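Local structure of chromosomal replication initiator protein DnaA (Helicobacter pylori, 2WP0) at residues S31-N36 against F47-Q52. The protein probably initiates and regulates chromosomal replication by binding the replication origin in its ATP form, its domain I serving in oligomerization and binding of regulators. Residues are numbered along the deposited sequence; the frame is centred on the assembly and turned at random.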
ATOM      1  N   SER D  31      33.641  -5.379  20.835  1.00 37.54           N
ATOM      2  CA  SER D  31      34.809  -6.248  20.744  1.00 38.49           C
ATOM      3  C   SER D  31      35.549  -6.152  19.399  1.00 38.34           C
ATOM      4  O   SER D  31      36.771  -6.349  19.330  1.00 39.92           O
ATOM      5  CB  SER D  31      34.366  -7.682  20.961  1.00 38.55           C
ATOM      6  OG  SER D  31      33.164  -7.920  20.254  1.00 35.96           O
ATOM      7  N   GLN D  32      34.793  -5.848  18.339  1.00 57.15           N
ATOM      8  CA  GLN D  32      35.299  -5.779  16.966  1.00 56.15           C
ATOM      9  C   GLN D  32      36.000  -4.468  16.629  1.00 57.45           C
ATOM     10  O   GLN D  32      36.546  -4.300  15.532  1.00 57.13           O
ATOM     11  CB  GLN D  32      34.140  -5.944  15.997  1.00 53.29           C
ATOM     12  CG  GLN D  32      33.330  -7.217  16.171  1.00 51.45           C
ATOM     13  CD  GLN D  32      32.545  -7.542  14.918  1.00 49.94           C
ATOM     14  OE1 GLN D  32      33.117  -7.704  13.834  1.00 49.27           O
ATOM     15  NE2 GLN D  32      31.232  -7.627  15.051  1.00 49.73           N
ATOM     16  N   LEU D  33      35.945  -3.543  17.580  1.00 31.30           N
ATOM     17  CA  LEU D  33      36.514  -2.210  17.468  1.00 32.95           C
ATOM     18  C   LEU D  33      38.017  -2.280  17.735  1.00 31.70           C
ATOM     19  O   LEU D  33      38.471  -3.068  18.571  1.00 32.09           O
ATOM     20  CB  LEU D  33      35.851  -1.343  18.532  1.00 31.88           C
ATOM     21  CG  LEU D  33      35.405   0.065  18.210  1.00 33.75           C
ATOM     22  CD1 LEU D  33      35.213   0.153  16.733  1.00 33.40           C
ATOM     23  CD2 LEU D  33      34.117   0.326  18.961  1.00 32.91           C
ATOM     24  N   LYS D  34      38.816  -1.478  17.050  1.00 63.47           N
ATOM     25  CA  LYS D  34      40.211  -1.486  17.434  1.00 66.72           C
ATOM     26  C   LYS D  34      40.929  -0.174  17.279  1.00 67.84           C
ATOM     27  O   LYS D  34      40.658   0.594  16.359  1.00 65.49           O
ATOM     28  CB  LYS D  34      40.968  -2.624  16.776  1.00 65.39           C
ATOM     29  CG  LYS D  34      41.079  -2.548  15.293  1.00 64.53           C
ATOM     30  CD  LYS D  34      41.364  -3.940  14.820  1.00 63.34           C
ATOM     31  CE  LYS D  34      42.044  -4.706  15.942  1.00 64.99           C
ATOM     32  NZ  LYS D  34      41.672  -6.140  15.926  1.00 64.77           N
ATOM     33  N   TYR D  35      41.862   0.050  18.200  1.00 57.67           N
ATOM     34  CA  TYR D  35      42.425   1.369  18.430  1.00 57.23           C
ATOM     35  C   TYR D  35      43.472   1.788  17.411  1.00 57.25           C
ATOM     36  O   TYR D  35      44.187   0.955  16.841  1.00 58.75           O
ATOM     37  CB  TYR D  35      42.995   1.461  19.845  1.00 59.78           C
ATOM     38  CG  TYR D  35      43.313   2.875  20.278  1.00 58.99           C
ATOM     39  CD1 TYR D  35      42.393   3.905  20.086  1.00 56.26           C
ATOM     40  CD2 TYR D  35      44.524   3.180  20.883  1.00 60.89           C
ATOM     41  CE1 TYR D  35      42.670   5.192  20.482  1.00 55.62           C
ATOM     42  CE2 TYR D  35      44.809   4.461  21.281  1.00 60.40           C
ATOM     43  CZ  TYR D  35      43.882   5.464  21.080  1.00 57.80           C
ATOM     44  OH  TYR D  35      44.181   6.747  21.479  1.00 57.95           O
ATOM     45  N   ASN D  36      43.559   3.103  17.227  1.00 67.81           N
ATOM     46  CA  ASN D  36      44.343   3.721  16.170  1.00 65.85           C
ATOM     47  C   ASN D  36      45.249   4.823  16.730  1.00 66.17           C
ATOM     48  O   ASN D  36      44.904   5.999  16.649  1.00 62.89           O
ATOM     49  CB  ASN D  36      43.374   4.312  15.147  1.00 62.10           C
ATOM     50  CG  ASN D  36      43.969   4.434  13.770  1.00 59.08           C
ATOM     51  OD1 ASN D  36      43.239   4.563  12.787  1.00 57.05           O
ATOM     52  ND2 ASN D  36      45.291   4.401  13.680  1.00 58.91           N
ATOM     53  N   PHE D  47      39.275   4.683  16.163  1.00 33.59           N
ATOM     54  CA  PHE D  47      39.135   3.237  16.168  1.00 36.56           C
ATOM     55  C   PHE D  47      38.852   2.749  14.760  1.00 34.82           C
ATOM     56  O   PHE D  47      38.314   3.482  13.921  1.00 30.70           O
ATOM     57  CB  PHE D  47      38.001   2.785  17.091  1.00 37.47           C
ATOM     58  CG  PHE D  47      38.052   3.408  18.433  1.00 34.27           C
ATOM     59  CD1 PHE D  47      37.330   4.553  18.703  1.00 38.97           C
ATOM     60  CD2 PHE D  47      38.855   2.882  19.421  1.00 35.00           C
ATOM     61  CE1 PHE D  47      37.392   5.158  19.948  1.00 35.92           C
ATOM     62  CE2 PHE D  47      38.927   3.481  20.665  1.00 36.49           C
ATOM     63  CZ  PHE D  47      38.190   4.622  20.931  1.00 36.77           C
ATOM     64  N   TYR D  48      39.222   1.500  14.517  1.00 44.78           N
ATOM     65  CA  TYR D  48      38.866   0.825  13.293  1.00 44.04           C
ATOM     66  C   TYR D  48      37.737  -0.160  13.565  1.00 42.76           C
ATOM     67  O   TYR D  48      37.684  -0.790  14.614  1.00 43.74           O
ATOM     68  CB  TYR D  48      40.073   0.093  12.720  1.00 45.14           C
ATOM     69  CG  TYR D  48      41.042   0.984  11.984  1.00 43.52           C
ATOM     70  CD1 TYR D  48      40.615   1.792  10.932  1.00 40.02           C
ATOM     71  CD2 TYR D  48      42.390   1.004  12.319  1.00 45.58           C
ATOM     72  CE1 TYR D  48      41.505   2.606  10.234  1.00 37.75           C
ATOM     73  CE2 TYR D  48      43.294   1.811  11.629  1.00 44.18           C
ATOM     74  CZ  TYR D  48      42.844   2.611  10.585  1.00 39.73           C
ATOM     75  OH  TYR D  48      43.740   3.405   9.898  1.00 39.15           O
ATOM     76  N   ALA D  49      36.812  -0.254  12.623  1.00 36.55           N
ATOM     77  CA  ALA D  49      35.841  -1.331  12.598  1.00 34.62           C
ATOM     78  C   ALA D  49      36.053  -2.090  11.293  1.00 31.26           C
ATOM     79  O   ALA D  49      36.410  -1.504  10.270  1.00 31.00           O
ATOM     80  CB  ALA D  49      34.431  -0.785  12.689  1.00 33.77           C
ATOM     81  N   PRO D  50      35.835  -3.400  11.323  1.00 56.14           N
ATOM     82  CA  PRO D  50      36.165  -4.276  10.199  1.00 54.67           C
ATOM     83  C   PRO D  50      35.477  -3.817   8.931  1.00 51.53           C
ATOM     84  O   PRO D  50      36.074  -3.850   7.858  1.00 51.14           O
ATOM     85  CB  PRO D  50      35.576  -5.617  10.620  1.00 52.57           C
ATOM     86  CG  PRO D  50      35.371  -5.512  12.097  1.00 54.79           C
ATOM     87  CD  PRO D  50      35.084  -4.094  12.377  1.00 55.47           C
ATOM     88  N   ASN D  51      34.229  -3.388   9.052  1.00 46.48           N
ATOM     89  CA  ASN D  51      33.477  -2.996   7.878  1.00 43.79           C
ATOM     90  C   ASN D  51      32.615  -1.748   8.081  1.00 44.06           C
ATOM     91  O   ASN D  51      32.546  -1.176   9.179  1.00 45.98           O
ATOM     92  CB  ASN D  51      32.614  -4.158   7.424  1.00 40.15           C
ATOM     93  CG  ASN D  51      31.699  -4.640   8.510  1.00 39.29           C
ATOM     94  OD1 ASN D  51      30.805  -3.918   8.946  1.00 39.43           O
ATOM     95  ND2 ASN D  51      31.925  -5.857   8.978  1.00 40.10           N
ATOM     96  N   GLN D  52      31.947  -1.342   7.007  1.00 49.79           N
ATOM     97  CA  GLN D  52      31.184  -0.102   6.982  1.00 49.01           C
ATOM     98  C   GLN D  52      29.928  -0.078   7.860  1.00 47.39           C
ATOM     99  O   GLN D  52      29.701   0.899   8.583  1.00 47.83           O
ATOM    100  CB  GLN D  52      30.806   0.249   5.547  1.00 47.93           C
ATOM    101  CG  GLN D  52      30.185   1.622   5.394  1.00 45.24           C
ATOM    102  CD  GLN D  52      31.075   2.729   5.924  1.00 44.72           C
ATOM    103  OE1 GLN D  52      32.212   2.900   5.483  1.00 45.71           O
ATOM    104  NE2 GLN D  52      30.557   3.493   6.874  1.00 43.94           N
TER
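Lys34 and Tyr48 form an antiparallel hydrogen-bonded pair: Lys34 N reaches Tyr48 O at 2.8 Å, and Tyr48 N returns to Lys34 O with an N-H...O angle of 167°. On the face carrying these two side chains, Lys34 CG lies 3.8 Å from Tyr48 CB. Asn36 reaches Tyr48 from farther along: with CG anti to the backbone N (chi1 -155°), its amide slants over the Tyr48 ring, planes 37° apart, and OD1 sits over one face, 3.0 Å from Tyr48 CZ. Tyr35 and Phe47 point to the other face, which is largely apolar. Phe47 CG stands anti to its carbonyl carbon, and ring atom CE2 meets Tyr35 CD1 at 3.5 Å, an oblique aromatic pair. Leu33 CD1 reaches Phe47 CB at 3.9 Å and also approaches Ala49 CB. Ile11 of helix 6-16 touches Tyr35 and Phe47, while Ile58 of helix 52-71 touches Leu33, placing this face in the core. Beyond the strands, Gln32 crosses Pro50 at about a right angle, OE1 3.6 Å from Pro50 CG; Gln32 NE2 hydrogen-bonds to Asn28 O and a neighbouring chain's backbone. Paired backbone bonds between consecutive strands identify a beta hairpin, whose strand 44-49 is central in the three-stranded sheet of the alpha/beta DnaA domain I.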